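Local coordinates for protein DNA photolyase (Agrobacterium tumefaciens, PDB 4U63) that repairs cyclobutane pyrimidine dimers in ultraviolet-damaged DNA as a class III photolyase, using light with FAD and a methenyltetrahydrofolate antenna, at residues W73-L78 with E201-W206; I107-A112 with V196-E201; L150-S155 with T169-A174; H182-P187 with V274-K279. One frame throughout, in Å; residues are numbered along the deposited sequence.

Contact 1. Residues W73-L78 with E201-W206; sequences WLHHSL and EKLSNW. With SO4 (sulfate ion), chain N.
Apolar contacts between His75, Leu78, Leu203 and Trp206 carry most of this contact. Leu203 reaches out from a short 3-10 turn with CG anti to its backbone N (chi1 177°), which carries CG to the His75 ring; chi2 near 63° then points CD2 over that ring and CD1 to Leu78. CD2 settles over one face, off centre toward the rim, in a CH-pi contact 3.9 Å from the ring centroid. CD1 meets Leu78 CD1, on helix 68-87, at 3.9 Å. That same Leu78 methyl touches Trp206 CZ3 as well, so it serves both the leucine and the indole.

No direct hydrogen bond joins the two segments. A water in the plane of the His75 ring bridges ND1, at 2.8 Å, to Leu203 O, to which it donates. Trp206 NE1 donates to Glu201 OE1 at 2.8 Å, close to the indole plane; since OE1 is also bonded to Ser96 OG, this carboxylate ties the turn to strand 93-96. A sulfate, probably from the crystallisation liquor, receives bonds from Ser204 N and OG.

Tyr57 touches both Leu78 and Trp206. The arrangement belongs to the layered alpha/beta fold of the N-terminal photolyase domain, with the connecting segment packed against a helix beside the parallel sheet.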
loop_
_atom_site.group_PDB
_atom_site.type_symbol
_atom_site.label_atom_id
_atom_site.label_comp_id
_atom_site.label_asym_id
_atom_site.label_seq_id
_atom_site.Cartn_x
_atom_site.Cartn_y
_atom_site.Cartn_z
ATOM N N TRP A 73 5.577 5.156 -9.247
ATOM C CA TRP A 73 4.120 5.237 -9.230
ATOM C C TRP A 73 3.645 6.696 -9.250
ATOM O O TRP A 73 2.770 7.074 -10.048
ATOM C CB TRP A 73 3.535 4.508 -8.010
ATOM C CG TRP A 73 2.065 4.335 -8.147
ATOM C CD1 TRP A 73 1.104 5.259 -7.861
ATOM C CD2 TRP A 73 1.380 3.188 -8.660
ATOM N NE1 TRP A 73 -0.138 4.754 -8.148
ATOM C CE2 TRP A 73 -0.000 3.483 -8.637
ATOM C CE3 TRP A 73 1.798 1.930 -9.127
ATOM C CZ2 TRP A 73 -0.972 2.570 -9.063
ATOM C CZ3 TRP A 73 0.827 1.023 -9.543
ATOM C CH2 TRP A 73 -0.539 1.354 -9.514
ATOM N N LEU A 74 4.230 7.510 -8.378
ATOM C CA LEU A 74 3.812 8.900 -8.228
ATOM C C LEU A 74 3.983 9.697 -9.506
ATOM O O LEU A 74 3.114 10.482 -9.858
ATOM C CB LEU A 74 4.573 9.586 -7.094
ATOM C CG LEU A 74 4.258 11.078 -6.884
ATOM C CD1 LEU A 74 2.824 11.258 -6.427
ATOM C CD2 LEU A 74 5.206 11.723 -5.885
ATOM N N HIS A 75 5.110 9.510 -10.189
ATOM C CA HIS A 75 5.337 10.203 -11.451
ATOM C C HIS A 75 4.164 9.981 -12.408
ATOM O O HIS A 75 3.557 10.926 -12.925
ATOM C CB HIS A 75 6.614 9.709 -12.109
ATOM C CG HIS A 75 6.874 10.331 -13.438
ATOM N ND1 HIS A 75 7.680 11.438 -13.597
ATOM C CD2 HIS A 75 6.421 10.014 -14.674
ATOM C CE1 HIS A 75 7.717 11.771 -14.872
ATOM N NE2 HIS A 75 6.961 10.923 -15.548
ATOM N N HIS A 76 3.854 8.718 -12.641
ATOM C CA HIS A 76 2.797 8.370 -13.586
ATOM C C HIS A 76 1.423 8.792 -13.088
ATOM O O HIS A 76 0.589 9.216 -13.879
ATOM C CB HIS A 76 2.839 6.888 -13.884
ATOM C CG HIS A 76 4.043 6.496 -14.665
ATOM N ND1 HIS A 76 4.273 6.957 -15.939
ATOM C CD2 HIS A 76 5.085 5.697 -14.358
ATOM C CE1 HIS A 76 5.408 6.460 -16.387
ATOM N NE2 HIS A 76 5.919 5.686 -15.449
ATOM N N SER A 77 1.205 8.694 -11.783
ATOM C CA SER A 77 -0.036 9.141 -11.183
ATOM C C SER A 77 -0.255 10.642 -11.385
ATOM O O SER A 77 -1.342 11.060 -11.744
ATOM C CB SER A 77 -0.073 8.811 -9.693
ATOM O OG SER A 77 -1.380 9.020 -9.200
ATOM N N LEU A 78 0.784 11.440 -11.142
ATOM C CA LEU A 78 0.707 12.894 -11.346
ATOM C C LEU A 78 0.511 13.263 -12.818
ATOM O O LEU A 78 -0.263 14.167 -13.139
ATOM C CB LEU A 78 1.947 13.583 -10.779
ATOM C CG LEU A 78 2.044 13.581 -9.252
ATOM C CD1 LEU A 78 3.414 14.091 -8.829
ATOM C CD2 LEU A 78 0.943 14.415 -8.619
ATOM N N GLU A 201 6.105 23.977 -11.387
ATOM C CA GLU A 201 7.334 23.228 -11.644
ATOM C C GLU A 201 7.073 22.153 -12.707
ATOM O O GLU A 201 5.920 21.793 -12.961
ATOM C CB GLU A 201 7.853 22.617 -10.351
ATOM C CG GLU A 201 8.336 23.690 -9.384
ATOM C CD GLU A 201 8.772 23.160 -8.042
ATOM O OE1 GLU A 201 8.929 21.942 -7.889
ATOM O OE2 GLU A 201 8.964 23.983 -7.133
ATOM N N LYS A 202 8.144 21.667 -13.335
ATOM C CA LYS A 202 8.049 20.613 -14.341
ATOM C C LYS A 202 8.233 19.265 -13.659
ATOM O O LYS A 202 9.204 19.059 -12.922
ATOM C CB LYS A 202 9.109 20.801 -15.432
ATOM N N LEU A 203 7.301 18.348 -13.904
ATOM C CA LEU A 203 7.330 17.024 -13.281
ATOM C C LEU A 203 8.643 16.299 -13.574
ATOM O O LEU A 203 9.204 15.659 -12.692
ATOM C CB LEU A 203 6.136 16.188 -13.751
ATOM C CG LEU A 203 6.036 14.740 -13.249
ATOM C CD1 LEU A 203 5.886 14.695 -11.739
ATOM C CD2 LEU A 203 4.881 14.012 -13.937
ATOM N N SER A 204 9.133 16.426 -14.808
ATOM C CA SER A 204 10.389 15.792 -15.221
ATOM C C SER A 204 11.581 16.189 -14.346
ATOM O O SER A 204 12.510 15.408 -14.193
ATOM C CB SER A 204 10.696 16.118 -16.686
ATOM O OG SER A 204 10.802 17.516 -16.886
ATOM N N ASN A 205 11.544 17.390 -13.766
ATOM C CA ASN A 205 12.634 17.870 -12.906
ATOM C C ASN A 205 12.617 17.278 -11.498
ATOM O O ASN A 205 13.553 17.475 -10.732
ATOM C CB ASN A 205 12.616 19.400 -12.830
ATOM C CG ASN A 205 12.960 20.059 -14.160
ATOM O OD1 ASN A 205 13.647 19.476 -15.000
ATOM N ND2 ASN A 205 12.489 21.280 -14.351
ATOM N N TRP A 206 11.557 16.548 -11.159
ATOM C CA TRP A 206 11.449 15.928 -9.836
ATOM C C TRP A 206 12.220 14.604 -9.712
ATOM O O TRP A 206 12.351 14.077 -8.605
ATOM C CB TRP A 206 9.970 15.776 -9.461
ATOM C CG TRP A 206 9.337 17.087 -9.065
ATOM C CD1 TRP A 206 9.884 18.337 -9.186
ATOM C CD2 TRP A 206 8.041 17.275 -8.498
ATOM N NE1 TRP A 206 9.014 19.282 -8.722
ATOM C CE2 TRP A 206 7.874 18.661 -8.291
ATOM C CE3 TRP A 206 7.000 16.407 -8.138
ATOM C CZ2 TRP A 206 6.714 19.202 -7.741
ATOM C CZ3 TRP A 206 5.836 16.951 -7.587
ATOM C CH2 TRP A 206 5.709 18.335 -7.395
HETATM S S SO4 N . 7.496 18.054 -18.275
HETATM O O1 SO4 N . 6.282 18.899 -18.200
HETATM O O2 SO4 N . 8.686 18.912 -18.490
HETATM O O3 SO4 N . 7.653 17.289 -17.021
HETATM O O4 SO4 N . 7.373 17.118 -19.414
HETATM O O HOH W 1 9.730 12.891 -12.406
#

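Contact 2. Residues I107-A112 with V196-E201; sequences ISETGA and VWPKSE
Glu109 lies across Pro198, where the last turn of helix 99-110 in the Rossmann-like alpha/beta domain meets the extended chain 196-201. From CB, which points toward the other segment, the chain runs out straight, held extended by chi1 of 176° and chi2 of 172°. The carboxylate thus arrives above the pyrrolidine: CD is 4.0 Å from Pro198 CB, OE2 comes to 3.4 Å from Pro198 CA, and OE1 is 3.8 Å from Pro198 CB. OE1 also accepts a hydrogen bond from a water, which in turn accepts from Lys199 N, so the carboxylate reaches the backbone beyond the proline through a single solvent molecule. Lys199 NZ is 6.5 Å from OE2, too far for a direct ion pair.

The next residue, Thr110, turns its hydroxyl back to its own helix, bonding Leu106 O and closing an ST turn by accepting from Ala112 N. Gly111 leaves the helix there with positive phi. The remaining branch of Thr110 faces the proline, with CG2 3.7 Å from Pro198 CG.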
loop_
_atom_site.group_PDB
_atom_site.type_symbol
_atom_site.label_atom_id
_atom_site.label_comp_id
_atom_site.label_asym_id
_atom_site.label_seq_id
_atom_site.Cartn_x
_atom_site.Cartn_y
_atom_site.Cartn_z
ATOM N N ILE A 107 -2.267 31.712 -2.260
ATOM C CA ILE A 107 -3.377 32.515 -1.745
ATOM C C ILE A 107 -3.189 33.988 -2.108
ATOM O O ILE A 107 -4.105 34.622 -2.638
ATOM C CB ILE A 107 -3.520 32.323 -0.215
ATOM C CG1 ILE A 107 -4.098 30.939 0.083
ATOM C CG2 ILE A 107 -4.413 33.385 0.415
ATOM C CD1 ILE A 107 -3.804 30.435 1.474
ATOM N N SER A 108 -1.997 34.516 -1.827
ATOM C CA SER A 108 -1.668 35.899 -2.137
ATOM C C SER A 108 -1.801 36.204 -3.636
ATOM O O SER A 108 -2.414 37.206 -4.017
ATOM C CB SER A 108 -0.253 36.235 -1.646
ATOM O OG SER A 108 0.104 37.551 -2.020
ATOM N N GLU A 109 -1.235 35.337 -4.473
ATOM C CA GLU A 109 -1.271 35.531 -5.923
ATOM C C GLU A 109 -2.686 35.465 -6.509
ATOM O O GLU A 109 -3.072 36.319 -7.317
ATOM C CB GLU A 109 -0.407 34.487 -6.640
ATOM C CG GLU A 109 -0.500 34.595 -8.165
ATOM C CD GLU A 109 0.485 33.723 -8.912
ATOM O OE1 GLU A 109 1.349 33.091 -8.269
ATOM O OE2 GLU A 109 0.384 33.680 -10.159
ATOM N N THR A 110 -3.436 34.442 -6.113
ATOM C CA THR A 110 -4.751 34.169 -6.717
ATOM C C THR A 110 -5.909 34.920 -6.055
ATOM O O THR A 110 -6.931 35.154 -6.695
ATOM C CB THR A 110 -5.082 32.669 -6.674
ATOM O OG1 THR A 110 -5.170 32.234 -5.316
ATOM C CG2 THR A 110 -4.024 31.850 -7.418
ATOM N N GLY A 111 -5.745 35.291 -4.786
ATOM C CA GLY A 111 -6.823 35.889 -3.997
ATOM C C GLY A 111 -7.797 34.861 -3.428
ATOM O O GLY A 111 -8.897 35.226 -3.003
ATOM N N ALA A 112 -7.399 33.581 -3.417
ATOM C CA ALA A 112 -8.241 32.499 -2.899
ATOM C C ALA A 112 -8.627 32.767 -1.454
ATOM O O ALA A 112 -7.826 33.292 -0.685
ATOM C CB ALA A 112 -7.521 31.161 -3.001
ATOM N N VAL A 196 -5.384 33.767 -15.181
ATOM C CA VAL A 196 -3.934 33.572 -15.169
ATOM C C VAL A 196 -3.591 32.449 -14.181
ATOM O O VAL A 196 -3.973 32.514 -13.017
ATOM C CB VAL A 196 -3.202 34.871 -14.755
ATOM C CG1 VAL A 196 -1.688 34.675 -14.758
ATOM C CG2 VAL A 196 -3.584 36.021 -15.678
ATOM N N TRP A 197 -2.877 31.426 -14.647
ATOM C CA TRP A 197 -2.460 30.311 -13.781
ATOM C C TRP A 197 -1.170 30.656 -13.032
ATOM O O TRP A 197 -0.263 31.239 -13.617
ATOM C CB TRP A 197 -2.241 29.027 -14.591
ATOM C CG TRP A 197 -3.497 28.292 -14.872
ATOM C CD1 TRP A 197 -4.235 28.333 -16.018
ATOM C CD2 TRP A 197 -4.176 27.403 -13.988
ATOM N NE1 TRP A 197 -5.336 27.521 -15.900
ATOM C CE2 TRP A 197 -5.323 26.937 -14.663
ATOM C CE3 TRP A 197 -3.924 26.951 -12.691
ATOM C CZ2 TRP A 197 -6.221 26.039 -14.080
ATOM C CZ3 TRP A 197 -4.815 26.063 -12.108
ATOM C CH2 TRP A 197 -5.952 25.617 -12.802
ATOM N N PRO A 198 -1.083 30.297 -11.732
ATOM C CA PRO A 198 0.215 30.394 -11.067
ATOM C C PRO A 198 1.237 29.508 -11.759
ATOM O O PRO A 198 0.868 28.498 -12.366
ATOM C CB PRO A 198 -0.069 29.874 -9.649
ATOM C CG PRO A 198 -1.522 30.092 -9.455
ATOM C CD PRO A 198 -2.137 29.857 -10.802
ATOM N N LYS A 199 2.505 29.883 -11.669
ATOM C CA LYS A 199 3.566 29.113 -12.305
ATOM C C LYS A 199 3.713 27.750 -11.641
ATOM O O LYS A 199 3.464 27.595 -10.444
ATOM C CB LYS A 199 4.894 29.886 -12.290
ATOM C CG LYS A 199 4.853 31.178 -13.105
ATOM C CD LYS A 199 4.687 30.930 -14.607
ATOM C CE LYS A 199 4.039 32.114 -15.312
ATOM N NZ LYS A 199 4.723 33.403 -15.021
ATOM N N SER A 200 4.098 26.764 -12.442
ATOM C CA SER A 200 4.228 25.381 -11.985
ATOM C C SER A 200 5.618 24.845 -12.273
ATOM O O SER A 200 6.227 25.198 -13.282
ATOM C CB SER A 200 3.209 24.502 -12.705
ATOM O OG SER A 200 3.335 23.144 -12.318
ATOM N N GLU A 201 6.105 23.977 -11.387
ATOM C CA GLU A 201 7.334 23.228 -11.644
ATOM C C GLU A 201 7.073 22.153 -12.707
ATOM O O GLU A 201 5.920 21.793 -12.961
ATOM C CB GLU A 201 7.853 22.617 -10.351
ATOM C CG GLU A 201 8.336 23.690 -9.384
ATOM C CD GLU A 201 8.772 23.160 -8.042
ATOM O OE1 GLU A 201 8.929 21.942 -7.889
ATOM O OE2 GLU A 201 8.964 23.983 -7.133
HETATM O O HOH W 2 3.143 32.138 -10.104
#

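Contact 3. Residues L150-S155 with T169-A174; sequences LLHEPS and TPFWRA. With SO4 (sulfate ion), chain G.
Phe171, its ring swung away from the backbone N (chi1 178°), extends from helix 168-177 toward the loop, while His152 holds CG between its backbone N and carbonyl carbon (chi1 90°) and presents the face of its imidazole. The two rings form a T-shaped pair, planes at 86° and centroids 5.1 Å apart, buried where the loop after strand 142-146, an edge strand of the Rossmann-like sheet, meets helix 168-177. Phe171 approaches edge first through CZ and CE1, CE1 lying 3.9 Å from His152 NE2. Pro154 CD covers the opposite face of the imidazole, 4.0 Å above its plane.

The histidine's rotation is fixed by two further bonds, ND1 to Glu301 and NE2 to His305, both on helix 287-309. Another side of helix 168-177 faces a sulfate, probably from the crystallisation liquor: Arg173 donates through NE (2.7 Å to sulfate O1) and NH2 (3.0 Å to O4), and Lys295 also binds it. Of the atoms joining loop and helix, His152 CE1 and Phe171 CZ approach most closely, at 3.7 Å.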
loop_
_atom_site.group_PDB
_atom_site.type_symbol
_atom_site.label_atom_id
_atom_site.label_comp_id
_atom_site.label_asym_id
_atom_site.label_seq_id
_atom_site.Cartn_x
_atom_site.Cartn_y
_atom_site.Cartn_z
ATOM N N LEU A 150 -10.738 6.454 4.123
ATOM C CA LEU A 150 -11.203 5.307 4.885
ATOM C C LEU A 150 -12.727 5.239 4.967
ATOM O O LEU A 150 -13.415 6.258 4.979
ATOM C CB LEU A 150 -10.652 5.391 6.321
ATOM C CG LEU A 150 -9.130 5.424 6.502
ATOM C CD1 LEU A 150 -8.768 5.633 7.963
ATOM C CD2 LEU A 150 -8.491 4.152 5.973
ATOM N N LEU A 151 -13.234 4.023 5.055
ATOM C CA LEU A 151 -14.649 3.760 5.312
ATOM C C LEU A 151 -15.077 4.179 6.707
ATOM O O LEU A 151 -16.238 4.553 6.912
ATOM C CB LEU A 151 -14.941 2.269 5.148
ATOM C CG LEU A 151 -14.736 1.672 3.759
ATOM C CD1 LEU A 151 -14.918 0.168 3.810
ATOM C CD2 LEU A 151 -15.700 2.308 2.780
ATOM N N HIS A 152 -14.158 4.115 7.665
ATOM C CA HIS A 152 -14.479 4.466 9.067
ATOM C C HIS A 152 -13.621 5.632 9.521
ATOM O O HIS A 152 -12.634 5.978 8.871
ATOM C CB HIS A 152 -14.306 3.241 9.987
ATOM C CG HIS A 152 -12.932 3.092 10.564
ATOM N ND1 HIS A 152 -11.853 2.688 9.816
ATOM C CD2 HIS A 152 -12.464 3.286 11.823
ATOM C CE1 HIS A 152 -10.776 2.646 10.576
ATOM N NE2 HIS A 152 -11.119 3.002 11.798
ATOM N N GLU A 153 -14.010 6.226 10.645
ATOM C CA GLU A 153 -13.292 7.331 11.249
ATOM C C GLU A 153 -12.537 6.765 12.450
ATOM O O GLU A 153 -13.156 6.450 13.448
ATOM C CB GLU A 153 -14.269 8.437 11.674
ATOM C CG GLU A 153 -14.643 9.420 10.563
ATOM C CD GLU A 153 -13.537 10.440 10.238
ATOM O OE1 GLU A 153 -12.874 10.948 11.166
ATOM O OE2 GLU A 153 -13.334 10.757 9.053
ATOM N N PRO A 154 -11.197 6.598 12.333
ATOM C CA PRO A 154 -10.503 5.918 13.437
ATOM C C PRO A 154 -10.576 6.628 14.779
ATOM O O PRO A 154 -10.521 5.964 15.798
ATOM C CB PRO A 154 -9.041 5.823 12.966
ATOM C CG PRO A 154 -8.928 6.674 11.764
ATOM C CD PRO A 154 -10.293 6.854 11.189
ATOM N N SER A 155 -10.714 7.953 14.773
ATOM C CA SER A 155 -10.757 8.706 16.024
ATOM C C SER A 155 -12.126 8.654 16.706
ATOM O O SER A 155 -12.249 9.050 17.856
ATOM C CB SER A 155 -10.357 10.165 15.793
ATOM O OG SER A 155 -11.356 10.871 15.087
ATOM N N THR A 169 -11.919 -9.430 14.156
ATOM C CA THR A 169 -13.277 -9.915 13.916
ATOM C C THR A 169 -14.377 -8.958 14.436
ATOM O O THR A 169 -15.286 -8.641 13.695
ATOM C CB THR A 169 -13.450 -11.366 14.389
ATOM O OG1 THR A 169 -12.631 -12.210 13.570
ATOM C CG2 THR A 169 -14.901 -11.818 14.253
ATOM N N PRO A 170 -14.284 -8.474 15.698
ATOM C CA PRO A 170 -15.314 -7.500 16.139
ATOM C C PRO A 170 -15.340 -6.187 15.308
ATOM O O PRO A 170 -16.406 -5.608 15.076
ATOM C CB PRO A 170 -14.945 -7.235 17.608
ATOM C CG PRO A 170 -14.138 -8.425 18.022
ATOM C CD PRO A 170 -13.380 -8.854 16.793
ATOM N N PHE A 171 -14.164 -5.740 14.865
ATOM C CA PHE A 171 -14.022 -4.555 14.017
ATOM C C PHE A 171 -14.709 -4.803 12.650
ATOM O O PHE A 171 -15.485 -3.976 12.175
ATOM C CB PHE A 171 -12.529 -4.235 13.867
ATOM C CG PHE A 171 -12.228 -3.070 12.988
ATOM C CD1 PHE A 171 -12.272 -1.771 13.474
ATOM C CD2 PHE A 171 -11.878 -3.268 11.667
ATOM C CE1 PHE A 171 -11.975 -0.695 12.649
ATOM C CE2 PHE A 171 -11.589 -2.198 10.844
ATOM C CZ PHE A 171 -11.647 -0.918 11.328
ATOM N N TRP A 172 -14.430 -5.953 12.052
ATOM C CA TRP A 172 -15.125 -6.371 10.823
ATOM C C TRP A 172 -16.645 -6.393 11.010
ATOM O O TRP A 172 -17.387 -5.876 10.171
ATOM C CB TRP A 172 -14.637 -7.742 10.347
ATOM C CG TRP A 172 -15.643 -8.489 9.533
ATOM C CD1 TRP A 172 -16.343 -9.592 9.916
ATOM C CD2 TRP A 172 -16.090 -8.170 8.204
ATOM N NE1 TRP A 172 -17.179 -9.992 8.906
ATOM C CE2 TRP A 172 -17.043 -9.137 7.845
ATOM C CE3 TRP A 172 -15.765 -7.166 7.279
ATOM C CZ2 TRP A 172 -17.689 -9.134 6.591
ATOM C CZ3 TRP A 172 -16.404 -7.169 6.024
ATOM C CH2 TRP A 172 -17.354 -8.144 5.707
ATOM N N ARG A 173 -17.107 -6.988 12.104
ATOM C CA ARG A 173 -18.546 -7.058 12.359
ATOM C C ARG A 173 -19.156 -5.656 12.503
ATOM O O ARG A 173 -20.247 -5.405 11.999
ATOM C CB ARG A 173 -18.845 -7.966 13.556
ATOM C CG ARG A 173 -18.605 -9.428 13.201
ATOM C CD ARG A 173 -18.753 -10.391 14.364
ATOM N NE ARG A 173 -18.433 -11.754 13.920
ATOM C CZ ARG A 173 -18.244 -12.802 14.720
ATOM N NH1 ARG A 173 -18.336 -12.678 16.041
ATOM N NH2 ARG A 173 -17.956 -13.991 14.191
ATOM N N ALA A 174 -18.448 -4.742 13.160
ATOM C CA ALA A 174 -18.908 -3.343 13.258
ATOM C C ALA A 174 -19.034 -2.666 11.880
ATOM O O ALA A 174 -20.051 -2.049 11.580
ATOM C CB ALA A 174 -17.987 -2.538 14.151
HETATM S S SO4 G . -17.430 -13.460 10.562
HETATM O O1 SO4 G . -17.998 -12.295 11.276
HETATM O O2 SO4 G . -17.954 -13.502 9.174
HETATM O O3 SO4 G . -15.958 -13.345 10.530
HETATM O O4 SO4 G . -17.816 -14.694 11.284
#

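Contact 4. Residues H182-P187 with V274-K279; sequences HAPADP and VWHATK. With SO4 (sulfate ion), chain I.
The imidazole of His276 carries this contact, with Pro184 CD over one face, 4.0 Å from the ring centroid and 27° off the normal, a CH-pi contact. The proline lies toward the root of the ring, its CD 3.6 Å from His276 CG and 3.7 Å from His276 CB. Ala183 comes obliquely from the same side, toward the outer end of the ring, its CB 3.7 Å from both His276 CD2 and NE2. One methyl and one ring methylene thus divide the imidazole between them. A nearly trans chi1 of -172° carries the His276 ring out from helix 271-276 to the loop. No hydrogen bond joins the two segments.

A type I beta turn runs from His276 to Lys279. The long loop after helix 168-177 rests here on helix 271-276, which, with the turn that follows it, also packs on helix 287-309. Trp275 O accepts from both Thr278 N and Thr278 OG1, the hydroxyl coming in the carbonyl plane, on a lone pair, at 2.6 Å. Thr278 OG1 is bonded to Arg294 NE as well. On the loop side, Ala185 N is held by Asp39 OD1.

Beyond the turn, Lys279 bends at chi3 and chi4 to bring NZ to a salt bridge with Glu180 and to a sulfate, probably from the crystallisation liquor. Arg294 NH2 and Gly280 N bind the same ion.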
loop_
_atom_site.group_PDB
_atom_site.type_symbol
_atom_site.label_atom_id
_atom_site.label_comp_id
_atom_site.label_asym_id
_atom_site.label_seq_id
_atom_site.Cartn_x
_atom_site.Cartn_y
_atom_site.Cartn_z
ATOM N N HIS A 182 -21.696 5.498 2.127
ATOM C CA HIS A 182 -22.396 6.312 1.140
ATOM C C HIS A 182 -21.859 5.950 -0.253
ATOM O O HIS A 182 -20.650 5.752 -0.422
ATOM C CB HIS A 182 -22.179 7.803 1.437
ATOM C CG HIS A 182 -23.310 8.684 1.007
ATOM N ND1 HIS A 182 -23.697 8.817 -0.309
ATOM C CD2 HIS A 182 -24.129 9.491 1.724
ATOM C CE1 HIS A 182 -24.711 9.661 -0.384
ATOM N NE2 HIS A 182 -24.991 10.085 0.835
ATOM N N ALA A 183 -22.749 5.835 -1.239
ATOM C CA ALA A 183 -22.328 5.534 -2.619
ATOM C C ALA A 183 -21.350 6.615 -3.121
ATOM O O ALA A 183 -21.366 7.759 -2.614
ATOM C CB ALA A 183 -23.535 5.434 -3.542
ATOM N N PRO A 184 -20.490 6.265 -4.103
ATOM C CA PRO A 184 -19.474 7.223 -4.562
ATOM C C PRO A 184 -20.057 8.381 -5.386
ATOM O O PRO A 184 -20.976 8.173 -6.179
ATOM C CB PRO A 184 -18.540 6.356 -5.418
ATOM C CG PRO A 184 -19.430 5.274 -5.942
ATOM C CD PRO A 184 -20.355 4.964 -4.794
ATOM N N ALA A 185 -19.524 9.584 -5.186
ATOM C CA ALA A 185 -19.952 10.760 -5.944
ATOM C C ALA A 185 -19.266 10.819 -7.309
ATOM O O ALA A 185 -18.107 10.416 -7.460
ATOM C CB ALA A 185 -19.662 12.023 -5.162
ATOM N N ASP A 186 -19.989 11.328 -8.300
ATOM C CA ASP A 186 -19.449 11.490 -9.645
ATOM C C ASP A 186 -18.314 12.513 -9.668
ATOM O O ASP A 186 -18.304 13.444 -8.864
ATOM C CB ASP A 186 -20.526 11.978 -10.618
ATOM C CG ASP A 186 -21.591 10.939 -10.902
ATOM O OD1 ASP A 186 -21.431 9.751 -10.536
ATOM O OD2 ASP A 186 -22.604 11.325 -11.510
ATOM N N PRO A 187 -17.364 12.352 -10.602
ATOM C CA PRO A 187 -16.353 13.380 -10.777
ATOM C C PRO A 187 -16.942 14.610 -11.482
ATOM O O PRO A 187 -17.858 14.473 -12.291
ATOM C CB PRO A 187 -15.322 12.701 -11.680
ATOM C CG PRO A 187 -16.129 11.732 -12.496
ATOM C CD PRO A 187 -17.213 11.250 -11.579
ATOM N N VAL A 274 -14.921 1.007 -4.241
ATOM C CA VAL A 274 -14.645 -0.433 -4.310
ATOM C C VAL A 274 -15.785 -1.236 -3.656
ATOM O O VAL A 274 -16.310 -2.183 -4.245
ATOM C CB VAL A 274 -13.295 -0.785 -3.658
ATOM C CG1 VAL A 274 -13.062 -2.291 -3.667
ATOM C CG2 VAL A 274 -12.155 -0.070 -4.364
ATOM N N TRP A 275 -16.175 -0.844 -2.452
ATOM C CA TRP A 275 -17.282 -1.516 -1.741
ATOM C C TRP A 275 -18.590 -1.483 -2.539
ATOM O O TRP A 275 -19.261 -2.522 -2.725
ATOM C CB TRP A 275 -17.484 -0.874 -0.357
ATOM C CG TRP A 275 -18.457 -1.615 0.524
ATOM C CD1 TRP A 275 -19.822 -1.671 0.388
ATOM C CD2 TRP A 275 -18.140 -2.405 1.672
ATOM N NE1 TRP A 275 -20.365 -2.448 1.375
ATOM C CE2 TRP A 275 -19.359 -2.909 2.181
ATOM C CE3 TRP A 275 -16.941 -2.733 2.326
ATOM C CZ2 TRP A 275 -19.417 -3.729 3.309
ATOM C CZ3 TRP A 275 -16.999 -3.550 3.455
ATOM C CH2 TRP A 275 -18.237 -4.036 3.935
ATOM N N HIS A 276 -18.958 -0.299 -3.026
ATOM C CA HIS A 276 -20.217 -0.143 -3.773
ATOM C C HIS A 276 -20.226 -0.978 -5.060
ATOM O O HIS A 276 -21.272 -1.468 -5.475
ATOM C CB HIS A 276 -20.465 1.339 -4.081
ATOM C CG HIS A 276 -21.809 1.620 -4.665
ATOM N ND1 HIS A 276 -22.026 1.702 -6.022
ATOM C CD2 HIS A 276 -23.009 1.844 -4.080
ATOM C CE1 HIS A 276 -23.301 1.962 -6.249
ATOM N NE2 HIS A 276 -23.920 2.051 -5.086
ATOM N N ALA A 277 -19.053 -1.161 -5.663
ATOM C CA ALA A 277 -18.922 -2.000 -6.858
ATOM C C ALA A 277 -19.232 -3.484 -6.606
ATOM O O ALA A 277 -19.456 -4.228 -7.560
ATOM C CB ALA A 277 -17.524 -1.858 -7.438
ATOM N N THR A 278 -19.228 -3.912 -5.337
ATOM C CA THR A 278 -19.563 -5.294 -4.972
ATOM C C THR A 278 -21.047 -5.487 -4.673
ATOM O O THR A 278 -21.472 -6.598 -4.378
ATOM C CB THR A 278 -18.759 -5.780 -3.753
ATOM O OG1 THR A 278 -19.184 -5.090 -2.568
ATOM C CG2 THR A 278 -17.280 -5.602 -3.989
ATOM N N LYS A 279 -21.820 -4.410 -4.748
ATOM C CA LYS A 279 -23.250 -4.472 -4.511
ATOM C C LYS A 279 -23.978 -4.876 -5.777
ATOM O O LYS A 279 -23.533 -4.578 -6.878
ATOM C CB LYS A 279 -23.773 -3.116 -4.029
ATOM C CG LYS A 279 -23.273 -2.721 -2.647
ATOM C CD LYS A 279 -23.768 -1.339 -2.237
ATOM C CE LYS A 279 -25.281 -1.266 -2.084
ATOM N NZ LYS A 279 -25.786 -2.226 -1.065
HETATM S S SO4 I . -25.599 -6.027 -1.368
HETATM O O1 SO4 I . -25.896 -6.238 -2.800
HETATM O O2 SO4 I . -26.134 -4.719 -0.945
HETATM O O3 SO4 I . -24.142 -6.048 -1.142
HETATM O O4 SO4 I . -26.234 -7.087 -0.562
#

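In the fold
Contact 3 is the buried member of the set and contact 4 lies at the surface, with contacts 1 and 2 partly buried. Contacts 1 and 2 share Glu201 and lie 20 Å apart between centres: the chain 196-206 runs past two helices of the alpha/beta domain, meeting one through apolar packing and the other through a proline and a water. Contact 3 lies across the chain's centre from contact 1; contacts 3 and 4 are neighbours, 18 Å apart between centres. They touch each other, Leu151 CD1 lying 3.8 Å from Trp275 CE3. Imidazoles recur in contacts 1, 3 and 4, against leucine, phenylalanine and proline respectively.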